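Long-range contacts in pyrethroid hydrolase (Sphingobium faniae, PDB 5Y5R), which hydrolyses the ester bond of pyrethroid insecticides such as cypermethrin and permethrin, releasing an alcohol and a cyclopropanecarboxylic acid: residues Ser83-Ala88 with Leu98-Ala103; Thr4-Ile9 with Gln71-Gly76; Arg194-Ala199 with Arg211-Glu216; Arg29-His34 with Ala243-Ala248. All coordinates share one frame; numbering follows the deposited sequence.

Interaction 1 of 4, residues Ser83-Ala88 with Leu98-Ala103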
# COMPACT_ATOMS: atom_id res chain seq x y z
N SER A 83 5.03 -1.81 4.18
CA SER A 83 4.63 -2.93 5.02
C SER A 83 4.82 -4.29 4.31
O SER A 83 5.24 -5.27 4.95
CB SER A 83 3.18 -2.74 5.46
OG SER A 83 3.09 -1.62 6.33
N ILE A 84 4.44 -4.40 3.03
CA ILE A 84 4.52 -5.71 2.39
C ILE A 84 5.96 -6.10 2.16
O ILE A 84 6.28 -7.29 2.11
CB ILE A 84 3.72 -5.80 1.06
CG1 ILE A 84 4.51 -5.19 -0.10
CG2 ILE A 84 2.35 -5.19 1.19
CD1 ILE A 84 3.89 -5.50 -1.45
N SER A 85 6.86 -5.13 1.93
CA SER A 85 8.28 -5.43 1.88
C SER A 85 8.80 -5.90 3.24
O SER A 85 9.62 -6.82 3.34
CB SER A 85 9.04 -4.19 1.39
OG SER A 85 8.63 -3.81 0.09
N TRP A 86 8.40 -5.22 4.31
CA TRP A 86 8.85 -5.65 5.63
C TRP A 86 8.34 -7.04 5.95
O TRP A 86 9.10 -7.92 6.37
CB TRP A 86 8.42 -4.63 6.68
CG TRP A 86 9.11 -4.79 7.98
CD1 TRP A 86 10.17 -4.08 8.44
CD2 TRP A 86 8.78 -5.74 9.00
NE1 TRP A 86 10.53 -4.52 9.69
CE2 TRP A 86 9.69 -5.55 10.05
CE3 TRP A 86 7.81 -6.74 9.13
CZ2 TRP A 86 9.66 -6.31 11.21
CZ3 TRP A 86 7.78 -7.50 10.29
CH2 TRP A 86 8.70 -7.28 11.31
N LEU A 87 7.05 -7.28 5.69
CA LEU A 87 6.45 -8.59 5.94
C LEU A 87 7.06 -9.68 5.07
O LEU A 87 7.31 -10.80 5.55
CB LEU A 87 4.96 -8.51 5.66
CG LEU A 87 4.10 -7.86 6.74
CD1 LEU A 87 2.80 -7.33 6.14
CD2 LEU A 87 3.83 -8.87 7.79
N ALA A 88 7.38 -9.37 3.82
CA ALA A 88 7.91 -10.40 2.95
C ALA A 88 9.20 -10.95 3.53
O ALA A 88 9.41 -12.17 3.55
CB ALA A 88 8.14 -9.84 1.54
N LEU A 98 4.05 -10.48 -4.30
CA LEU A 98 3.98 -9.10 -3.80
C LEU A 98 3.38 -8.20 -4.87
O LEU A 98 3.86 -8.16 -6.00
CB LEU A 98 5.36 -8.58 -3.40
CG LEU A 98 5.99 -9.25 -2.17
CD1 LEU A 98 7.42 -8.77 -1.97
CD2 LEU A 98 5.16 -9.01 -0.90
N ILE A 99 2.36 -7.44 -4.50
CA ILE A 99 1.71 -6.52 -5.42
C ILE A 99 1.85 -5.11 -4.87
O ILE A 99 1.33 -4.82 -3.79
CB ILE A 99 0.23 -6.87 -5.61
CG1 ILE A 99 0.06 -8.30 -6.12
CG2 ILE A 99 -0.41 -5.89 -6.57
CD1 ILE A 99 -1.37 -8.64 -6.30
N TYR A 100 2.47 -4.22 -5.65
CA TYR A 100 2.66 -2.82 -5.27
C TYR A 100 1.71 -1.96 -6.11
O TYR A 100 1.97 -1.72 -7.30
CB TYR A 100 4.12 -2.39 -5.45
CG TYR A 100 5.09 -3.11 -4.56
CD1 TYR A 100 5.57 -4.37 -4.90
CD2 TYR A 100 5.52 -2.55 -3.38
CE1 TYR A 100 6.47 -5.04 -4.11
CE2 TYR A 100 6.41 -3.21 -2.58
CZ TYR A 100 6.88 -4.47 -2.94
OH TYR A 100 7.79 -5.12 -2.14
N LEU A 101 0.64 -1.47 -5.50
CA LEU A 101 -0.40 -0.71 -6.18
C LEU A 101 -0.16 0.78 -5.97
O LEU A 101 -0.56 1.35 -4.94
CB LEU A 101 -1.79 -1.13 -5.69
CG LEU A 101 -2.99 -0.33 -6.21
CD1 LEU A 101 -3.07 -0.27 -7.75
CD2 LEU A 101 -4.28 -0.87 -5.62
N THR A 102 0.41 1.42 -7.00
CA THR A 102 0.97 2.77 -6.99
C THR A 102 1.52 3.00 -5.59
O THR A 102 1.09 3.90 -4.85
CB THR A 102 -0.05 3.81 -7.51
OG1 THR A 102 0.57 5.10 -7.64
CG2 THR A 102 -1.34 3.91 -6.64
N ALA A 103 2.43 2.11 -5.20
CA ALA A 103 2.87 1.92 -3.83
C ALA A 103 4.35 2.22 -3.70
O ALA A 103 5.08 2.27 -4.69
CB ALA A 103 2.61 0.47 -3.35
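Ile84, Leu98 and Tyr100 carry this contact, in which residues 83-88 of helix 80-90 run nearly antiparallel to residues 98-101 of strand 95-101. Ile84 places CG1 in the crowded position between its own backbone N and carbonyl carbon (chi1 81°), and the extended second torsion (chi2 169°) carries CD1 to the strand. That methyl sits over the middle of the Tyr100 ring, 3.6 Å from Ile84 CD1 to the ring centroid, a CH-pi contact near the ring normal. On another side the same methyl meets a branch of Leu98, with Ile84 CD1 3.8 Å from Leu98 CD2. The second branch of Leu98 serves the next turn of the helix, where Ala88 CB lies 3.7 Å from Leu98 CD1. Beyond its ring Tyr100 reaches the helix with a polar tip: Tyr100 OH and Ser85 OG are hydrogen-bonded at 2.7 Å, the serine oxygen lying in the ring plane at its edge. Ser85 OG also bonds to Gly81 O one turn back, so two partners hold this buried hydroxyl. This is the packing of the connecting helix on the second strand of a beta-alpha-beta crossover, here strand 71-77, helix 80-90 and strand 95-101 of the alpha/beta-hydrolase fold.

Interaction 2 of 4, residues Thr4-Ile9 with Gln71-Gly76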
# COMPACT_ATOMS: atom_id res chain seq x y z
N THR A 4 -4.10 -19.38 -1.26
CA THR A 4 -5.40 -19.48 -0.59
C THR A 4 -5.95 -18.15 -0.11
O THR A 4 -7.17 -17.99 0.00
CB THR A 4 -5.28 -20.39 0.64
OG1 THR A 4 -4.65 -21.63 0.25
CG2 THR A 4 -6.64 -20.68 1.27
N ASP A 5 -5.07 -17.20 0.19
CA ASP A 5 -5.44 -15.96 0.82
C ASP A 5 -4.82 -14.81 0.06
O ASP A 5 -3.68 -14.91 -0.42
CB ASP A 5 -4.96 -15.94 2.25
CG ASP A 5 -5.64 -16.99 3.10
OD1 ASP A 5 -5.39 -18.20 2.87
OD2 ASP A 5 -6.41 -16.59 4.01
N ILE A 6 -5.56 -13.71 -0.05
CA ILE A 6 -5.05 -12.44 -0.56
C ILE A 6 -5.26 -11.41 0.53
O ILE A 6 -6.37 -11.29 1.07
CB ILE A 6 -5.75 -12.01 -1.87
CG1 ILE A 6 -5.48 -12.99 -3.00
CG2 ILE A 6 -5.31 -10.63 -2.32
CD1 ILE A 6 -6.21 -12.63 -4.28
N ILE A 7 -4.21 -10.66 0.86
CA ILE A 7 -4.25 -9.68 1.94
C ILE A 7 -4.01 -8.30 1.31
O ILE A 7 -2.97 -8.09 0.67
CB ILE A 7 -3.23 -9.99 3.04
CG1 ILE A 7 -3.45 -11.40 3.61
CG2 ILE A 7 -3.23 -8.88 4.14
CD1 ILE A 7 -2.37 -11.89 4.54
N LEU A 8 -5.01 -7.42 1.40
CA LEU A 8 -4.95 -6.06 0.86
C LEU A 8 -4.66 -5.10 2.00
O LEU A 8 -5.46 -5.02 2.96
CB LEU A 8 -6.26 -5.63 0.19
CG LEU A 8 -6.98 -6.67 -0.68
CD1 LEU A 8 -8.29 -6.16 -1.20
CD2 LEU A 8 -6.01 -7.13 -1.79
N ILE A 9 -3.56 -4.36 1.90
CA ILE A 9 -3.09 -3.49 2.97
C ILE A 9 -3.20 -2.03 2.54
O ILE A 9 -2.61 -1.63 1.53
CB ILE A 9 -1.67 -3.86 3.40
CG1 ILE A 9 -1.69 -5.27 3.99
CG2 ILE A 9 -1.14 -2.82 4.37
CD1 ILE A 9 -0.35 -5.94 4.13
N GLN A 71 -0.42 -20.41 0.77
CA GLN A 71 0.36 -19.21 0.52
C GLN A 71 -0.55 -18.00 0.36
O GLN A 71 -1.72 -18.13 0.01
CB GLN A 71 1.20 -19.36 -0.74
CG GLN A 71 2.09 -20.55 -0.68
CD GLN A 71 3.33 -20.25 0.10
OE1 GLN A 71 4.29 -19.66 -0.40
NE2 GLN A 71 3.30 -20.62 1.38
N SER A 72 0.02 -16.80 0.56
CA SER A 72 -0.72 -15.55 0.49
C SER A 72 -0.15 -14.57 -0.53
O SER A 72 1.07 -14.45 -0.70
CB SER A 72 -0.74 -14.84 1.84
OG SER A 72 -1.46 -15.59 2.80
N ILE A 73 -1.04 -13.75 -1.09
CA ILE A 73 -0.64 -12.59 -1.88
C ILE A 73 -0.78 -11.37 -0.98
O ILE A 73 -1.81 -11.17 -0.33
CB ILE A 73 -1.52 -12.45 -3.14
CG1 ILE A 73 -1.49 -13.73 -3.98
CG2 ILE A 73 -1.03 -11.28 -3.97
CD1 ILE A 73 -0.18 -14.00 -4.75
N LEU A 74 0.27 -10.55 -0.94
CA LEU A 74 0.27 -9.31 -0.18
C LEU A 74 0.20 -8.16 -1.15
O LEU A 74 1.00 -8.09 -2.10
CB LEU A 74 1.53 -9.18 0.68
CG LEU A 74 1.78 -10.23 1.75
CD1 LEU A 74 2.87 -9.72 2.70
CD2 LEU A 74 0.45 -10.53 2.46
N LEU A 75 -0.77 -7.27 -0.94
CA LEU A 75 -0.92 -6.06 -1.73
C LEU A 75 -0.80 -4.86 -0.80
O LEU A 75 -1.43 -4.81 0.27
CB LEU A 75 -2.27 -6.01 -2.47
CG LEU A 75 -2.50 -4.81 -3.40
CD1 LEU A 75 -3.40 -5.24 -4.58
CD2 LEU A 75 -3.14 -3.59 -2.69
N GLY A 76 0.02 -3.92 -1.21
CA GLY A 76 0.14 -2.65 -0.52
C GLY A 76 -0.30 -1.53 -1.43
O GLY A 76 0.01 -1.54 -2.62
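Residues 4-9 and 71-76 run parallel and in register, their axes 4.6 Å apart and turned by 17°. Their strands, 3-9 and 71-77, are neighbours in the central parallel sheet of the alpha/beta-hydrolase fold, and the ladder shows how such a pair is stitched: the N-H and C=O of Ile7 are both used on this side, toward residues flanking its partner Leu74. Ile7 N gives to Ile73 O at 2.7 Å, nearly straight and along the carbonyl axis, and Leu75 N gives to Ile7 O at 2.8 Å. On the face that carries Ile7 and Leu74, the two side chains lie side by side, Ile7 CD1 being 3.8 Å from Leu74 CD2; Ile64 and Leu65 of helix 59-67 pack on Ile7 there. The other face holds Ile6 beside Ile73, with Ile6 CG1 4.0 Å from Ile73 CB. Leu75 has CG anti to its backbone N (chi1 -176°) and crosses Leu8 obliquely, both facing the side packed by helix 237-249. Asp5 turns its carboxylate to His34 on strand 32-34. Farther along, Ile9 N donates to Leu75 O, and the ladder continues from Ile9 to His77; Ile9 CB rests 3.3 Å from Leu75 O.

Interaction 3 of 4, residues Arg194-Ala199 with Arg211-Glu216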
# COMPACT_ATOMS: atom_id res chain seq x y z
N ARG A 194 7.20 -10.27 -7.94
CA ARG A 194 6.79 -8.90 -7.64
C ARG A 194 6.02 -8.34 -8.82
O ARG A 194 6.36 -8.61 -9.99
CB ARG A 194 8.02 -8.01 -7.35
CG ARG A 194 8.83 -8.40 -6.13
CD ARG A 194 10.11 -7.54 -6.04
NE ARG A 194 11.05 -7.79 -7.14
CZ ARG A 194 12.03 -8.69 -7.07
NH1 ARG A 194 12.18 -9.40 -5.96
NH2 ARG A 194 12.86 -8.87 -8.10
N LEU A 195 4.94 -7.64 -8.52
CA LEU A 195 4.15 -6.95 -9.53
C LEU A 195 3.90 -5.52 -9.07
O LEU A 195 3.50 -5.29 -7.91
CB LEU A 195 2.83 -7.69 -9.79
CG LEU A 195 1.71 -6.96 -10.52
CD1 LEU A 195 2.15 -6.67 -11.94
CD2 LEU A 195 0.46 -7.85 -10.52
N TYR A 196 4.14 -4.56 -9.97
CA TYR A 196 3.78 -3.17 -9.77
C TYR A 196 2.58 -2.83 -10.65
O TYR A 196 2.65 -2.96 -11.88
CB TYR A 196 4.94 -2.23 -10.10
CG TYR A 196 4.82 -0.87 -9.42
CD1 TYR A 196 4.03 0.14 -9.95
CD2 TYR A 196 5.47 -0.63 -8.22
CE1 TYR A 196 3.92 1.37 -9.30
CE2 TYR A 196 5.36 0.59 -7.58
CZ TYR A 196 4.59 1.58 -8.11
OH TYR A 196 4.50 2.77 -7.42
N ILE A 197 1.50 -2.37 -10.04
CA ILE A 197 0.34 -1.86 -10.78
C ILE A 197 0.43 -0.35 -10.71
O ILE A 197 0.21 0.24 -9.64
CB ILE A 197 -0.99 -2.36 -10.20
CG1 ILE A 197 -1.02 -3.88 -10.14
CG2 ILE A 197 -2.17 -1.81 -11.02
CD1 ILE A 197 -2.37 -4.46 -9.74
N GLU A 198 0.77 0.28 -11.84
CA GLU A 198 0.87 1.72 -11.93
C GLU A 198 -0.52 2.29 -12.10
O GLU A 198 -1.37 1.72 -12.79
CB GLU A 198 1.70 2.19 -13.15
CG GLU A 198 2.99 1.50 -13.44
CD GLU A 198 3.59 1.96 -14.80
OE1 GLU A 198 2.84 2.08 -15.79
OE2 GLU A 198 4.80 2.21 -14.87
N ALA A 199 -0.73 3.46 -11.50
CA ALA A 199 -1.90 4.31 -11.73
C ALA A 199 -1.41 5.47 -12.59
O ALA A 199 -0.67 6.33 -12.09
CB ALA A 199 -2.48 4.78 -10.40
N ARG A 211 7.64 4.92 -11.84
CA ARG A 211 8.55 4.19 -12.74
C ARG A 211 10.00 4.26 -12.28
O ARG A 211 10.78 3.35 -12.57
CB ARG A 211 8.42 4.71 -14.19
CG ARG A 211 7.07 4.42 -14.83
CD ARG A 211 6.75 5.16 -16.14
NE ARG A 211 5.49 4.64 -16.69
CZ ARG A 211 4.79 5.15 -17.71
NH1 ARG A 211 3.64 4.57 -18.04
NH2 ARG A 211 5.19 6.21 -18.37
N GLN A 212 10.37 5.33 -11.56
CA GLN A 212 11.71 5.45 -11.03
C GLN A 212 11.95 4.43 -9.93
O GLN A 212 13.03 3.83 -9.84
CB GLN A 212 11.92 6.89 -10.52
CG GLN A 212 13.34 7.23 -10.13
CD GLN A 212 14.24 7.33 -11.35
OE1 GLN A 212 13.83 7.87 -12.38
NE2 GLN A 212 15.45 6.82 -11.23
N MSE A 213 10.93 4.18 -9.12
CA MSE A 213 11.04 3.15 -8.10
C MSE A 213 11.20 1.76 -8.70
O MSE A 213 12.06 0.99 -8.26
CB MSE A 213 9.83 3.23 -7.17
CG MSE A 213 9.95 4.44 -6.27
SE MSE A 213 8.54 4.62 -4.94
CE MSE A 213 7.03 4.86 -6.11
N GLN A 214 10.38 1.42 -9.70
CA GLN A 214 10.61 0.16 -10.41
C GLN A 214 12.03 0.08 -10.94
O GLN A 214 12.72 -0.93 -10.75
CB GLN A 214 9.61 -0.01 -11.56
CG GLN A 214 8.20 -0.06 -11.09
CD GLN A 214 7.22 0.10 -12.22
OE1 GLN A 214 7.09 -0.76 -13.10
NE2 GLN A 214 6.52 1.21 -12.21
N LYS A 215 12.50 1.18 -11.53
CA LYS A 215 13.82 1.19 -12.16
C LYS A 215 14.94 0.92 -11.16
O LYS A 215 15.95 0.29 -11.52
CB LYS A 215 14.02 2.53 -12.87
CG LYS A 215 15.36 2.69 -13.52
CD LYS A 215 15.49 3.96 -14.34
CE LYS A 215 16.47 3.70 -15.50
NZ LYS A 215 17.86 3.53 -15.00
N GLU A 216 14.82 1.44 -9.92
CA GLU A 216 15.90 1.32 -8.95
C GLU A 216 15.81 0.07 -8.07
O GLU A 216 16.76 -0.21 -7.32
CB GLU A 216 15.94 2.58 -8.06
CG GLU A 216 16.38 3.83 -8.83
CD GLU A 216 16.52 5.09 -7.99
OE1 GLU A 216 16.45 6.19 -8.58
OE2 GLU A 216 16.60 5.04 -6.74
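Gln214 shows how one amide side chain can serve an aromatic face and a carboxylate at once. CB leaves helix 207-216 toward strand 194-199, and CG, anti to the carbonyl carbon (chi1 -62°), lies over the face of the Tyr196 ring, with Gln214 CG 4.2 Å from the ring centroid in a CH-pi contact. The chain stays extended, so CD follows the ring toward its root, Gln214 CD standing 3.8 Å from Tyr196 CG. The amide plane is tilted only 8° from the ring and is stacked on it. Gln214 OE1 turns toward Tyr196 CB, while Gln214 NE2 lies over the ring, 3.5 Å from Tyr196 CD1. The tip also gives a weak hydrogen bond of 3.3 Å from Gln214 NE2 to Glu198 OE2.

That oxygen has a stronger partner: Arg211 NE meets Glu198 OE2 at 3.1 Å in a salt bridge, approaching in the guanidinium plane but from above the carboxylate plane. The second leg, Arg211 NH1 to Glu198 OE1, is weak at 3.5 Å, and OE1 is also bonded to Ser225 OG. With the arginine beside it and Ser225 on OE1, this buried carboxylate is probably favoured in its charged form. At the other end of the ring, the selenomethionine methyl Met213 CE is 3.5 Å from Tyr196 OH, whose hydrogen bond goes to Ala103 O. The contact thus seats helix 207-216 on strand 194-199 within the beta-alpha-beta unit completed by strand 222-226, whose Val223 packs against both Glu198 and Gln214, while Tyr196 also touches Tyr100 of strand 95-101.

Interaction 4 of 4, residues Arg29-His34 with Ala243-Ala248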
# COMPACT_ATOMS: atom_id res chain seq x y z
N ARG A 29 -13.37 -15.13 -7.24
CA ARG A 29 -12.28 -15.89 -7.86
C ARG A 29 -11.81 -17.04 -6.99
O ARG A 29 -10.79 -17.68 -7.30
CB ARG A 29 -11.10 -14.96 -8.17
CG ARG A 29 -11.29 -14.04 -9.35
CD ARG A 29 -11.11 -14.87 -10.61
NE ARG A 29 -10.58 -14.09 -11.72
CZ ARG A 29 -9.37 -14.25 -12.24
NH1 ARG A 29 -8.99 -13.50 -13.25
NH2 ARG A 29 -8.54 -15.18 -11.75
N GLY A 30 -12.52 -17.31 -5.90
CA GLY A 30 -12.21 -18.43 -5.06
C GLY A 30 -11.14 -18.16 -4.04
O GLY A 30 -10.55 -19.11 -3.52
N TYR A 31 -10.93 -16.90 -3.67
CA TYR A 31 -9.90 -16.58 -2.70
C TYR A 31 -10.53 -16.12 -1.40
O TYR A 31 -11.60 -15.50 -1.37
CB TYR A 31 -8.98 -15.48 -3.22
CG TYR A 31 -8.09 -15.93 -4.34
CD1 TYR A 31 -6.97 -16.67 -4.06
CD2 TYR A 31 -8.37 -15.61 -5.66
CE1 TYR A 31 -6.13 -17.10 -5.07
CE2 TYR A 31 -7.54 -16.04 -6.69
CZ TYR A 31 -6.42 -16.78 -6.37
OH TYR A 31 -5.56 -17.23 -7.33
N ARG A 32 -9.87 -16.46 -0.31
CA ARG A 32 -10.18 -15.84 0.96
C ARG A 32 -9.46 -14.49 1.00
O ARG A 32 -8.27 -14.41 0.69
CB ARG A 32 -9.75 -16.73 2.11
CG ARG A 32 -10.12 -16.12 3.44
CD ARG A 32 -10.55 -17.16 4.41
NE ARG A 32 -9.82 -17.05 5.66
CZ ARG A 32 -10.10 -17.77 6.74
NH1 ARG A 32 -11.09 -18.64 6.71
NH2 ARG A 32 -9.38 -17.63 7.84
N VAL A 33 -10.18 -13.44 1.33
CA VAL A 33 -9.67 -12.09 1.17
C VAL A 33 -9.70 -11.38 2.52
O VAL A 33 -10.67 -11.49 3.26
CB VAL A 33 -10.46 -11.33 0.09
CG1 VAL A 33 -9.87 -9.95 -0.12
CG2 VAL A 33 -10.44 -12.12 -1.21
N HIS A 34 -8.61 -10.68 2.83
CA HIS A 34 -8.44 -9.95 4.07
C HIS A 34 -8.11 -8.49 3.74
O HIS A 34 -7.48 -8.21 2.72
CB HIS A 34 -7.33 -10.58 4.92
CG HIS A 34 -7.46 -12.06 5.14
ND1 HIS A 34 -8.08 -12.60 6.25
CD2 HIS A 34 -7.05 -13.11 4.39
CE1 HIS A 34 -8.04 -13.92 6.18
NE2 HIS A 34 -7.43 -14.26 5.06
N ALA A 243 -6.74 -8.06 -12.42
CA ALA A 243 -5.29 -8.16 -12.49
C ALA A 243 -4.72 -8.80 -11.24
O ALA A 243 -3.77 -9.58 -11.31
CB ALA A 243 -4.69 -6.78 -12.72
N ILE A 244 -5.30 -8.50 -10.06
CA ILE A 244 -4.81 -9.14 -8.84
C ILE A 244 -5.01 -10.66 -8.89
O ILE A 244 -4.13 -11.43 -8.50
CB ILE A 244 -5.46 -8.53 -7.58
CG1 ILE A 244 -5.10 -7.06 -7.43
CG2 ILE A 244 -5.06 -9.30 -6.35
CD1 ILE A 244 -6.10 -6.26 -6.54
N ALA A 245 -6.20 -11.09 -9.32
CA ALA A 245 -6.51 -12.53 -9.33
C ALA A 245 -5.66 -13.28 -10.37
O ALA A 245 -5.18 -14.40 -10.10
CB ALA A 245 -8.01 -12.72 -9.54
N ASP A 246 -5.43 -12.69 -11.55
CA ASP A 246 -4.54 -13.32 -12.54
C ASP A 246 -3.13 -13.50 -11.98
O ASP A 246 -2.46 -14.49 -12.30
CB ASP A 246 -4.50 -12.49 -13.82
CG ASP A 246 -5.85 -12.42 -14.48
OD1 ASP A 246 -6.71 -13.24 -14.08
OD2 ASP A 246 -6.08 -11.54 -15.34
N PHE A 247 -2.64 -12.54 -11.19
CA PHE A 247 -1.36 -12.70 -10.51
C PHE A 247 -1.43 -13.81 -9.47
O PHE A 247 -0.54 -14.66 -9.41
CB PHE A 247 -0.93 -11.37 -9.88
CG PHE A 247 0.43 -11.41 -9.20
CD1 PHE A 247 1.59 -11.56 -9.95
CD2 PHE A 247 0.55 -11.24 -7.83
CE1 PHE A 247 2.84 -11.60 -9.33
CE2 PHE A 247 1.79 -11.26 -7.21
CZ PHE A 247 2.94 -11.44 -7.96
N ALA A 248 -2.47 -13.81 -8.64
CA ALA A 248 -2.55 -14.82 -7.60
C ALA A 248 -2.61 -16.22 -8.19
O ALA A 248 -2.04 -17.16 -7.61
CB ALA A 248 -3.77 -14.57 -6.73
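Helix 237-249, the last of the alpha/beta-hydrolase fold modelled here, meets the loop that leads into edge strand 32-34 of the central sheet, away from the catalytic residues. Arg29 and Tyr31 reach from the loop to one side of the helix. Arg29 bends at its second torsion (chi2 -77°), which folds the chain over Ala245: Arg29 CG is 3.5 Å from Ala245 CB, and the guanidinium then lies flat above the same methyl, with Ala245 CB off toward the rim of the group. The guanidinium thereby offers its edge to acids of the helix. Arg29 NH2 forms a salt bridge with Asp249, while NH1 does so with Asp246, whose CB points away from the loop but whose carboxylate swings back. The two planes stand 39° apart, and the arginine N-H comes from above the carboxylate plane. Tyr31 completes the patch at the next turn, where its ring end packs on Ala248, Tyr31 CZ lying 3.5 Å from Ala248 CB. Its hydroxyl is hydrogen-bonded to Asp249 OD1, so that one aspartate serves both loop side chains. The distance from Arg29 NH1 to Asp246 OD1 is 2.4 Å, shorter than an ordinary N-H...O bond, and may partly reflect coordinate error.

All four contacts use one parallel sheet: interaction 2 pairs two strands, interactions 1 and 3 pack helices on it, and interaction 4 joins a helix to the loop before its edge strand. Interstrand backbone hydrogen bonds join interactions 1 and 2 (Ile99 N...Leu74 O, 2.8 Å), 1 and 3 (Tyr100 N...Leu195 O, 2.7 Å), and 2 and 4 (Ile6 N...Arg32 O, 2.9 Å). Helix 237-249 packs on the face opposite helix 80-90, Ile99 CG1 lying 3.4 Å from Phe247 CD2. The side chains of Tyr196 and Met213 lie about 7 Å from that of the probable charge-relay residue Asp202 and from the bound pyrethroid, respectively. Gly76 begins a probable nucleophile elbow, which Ile84 touches.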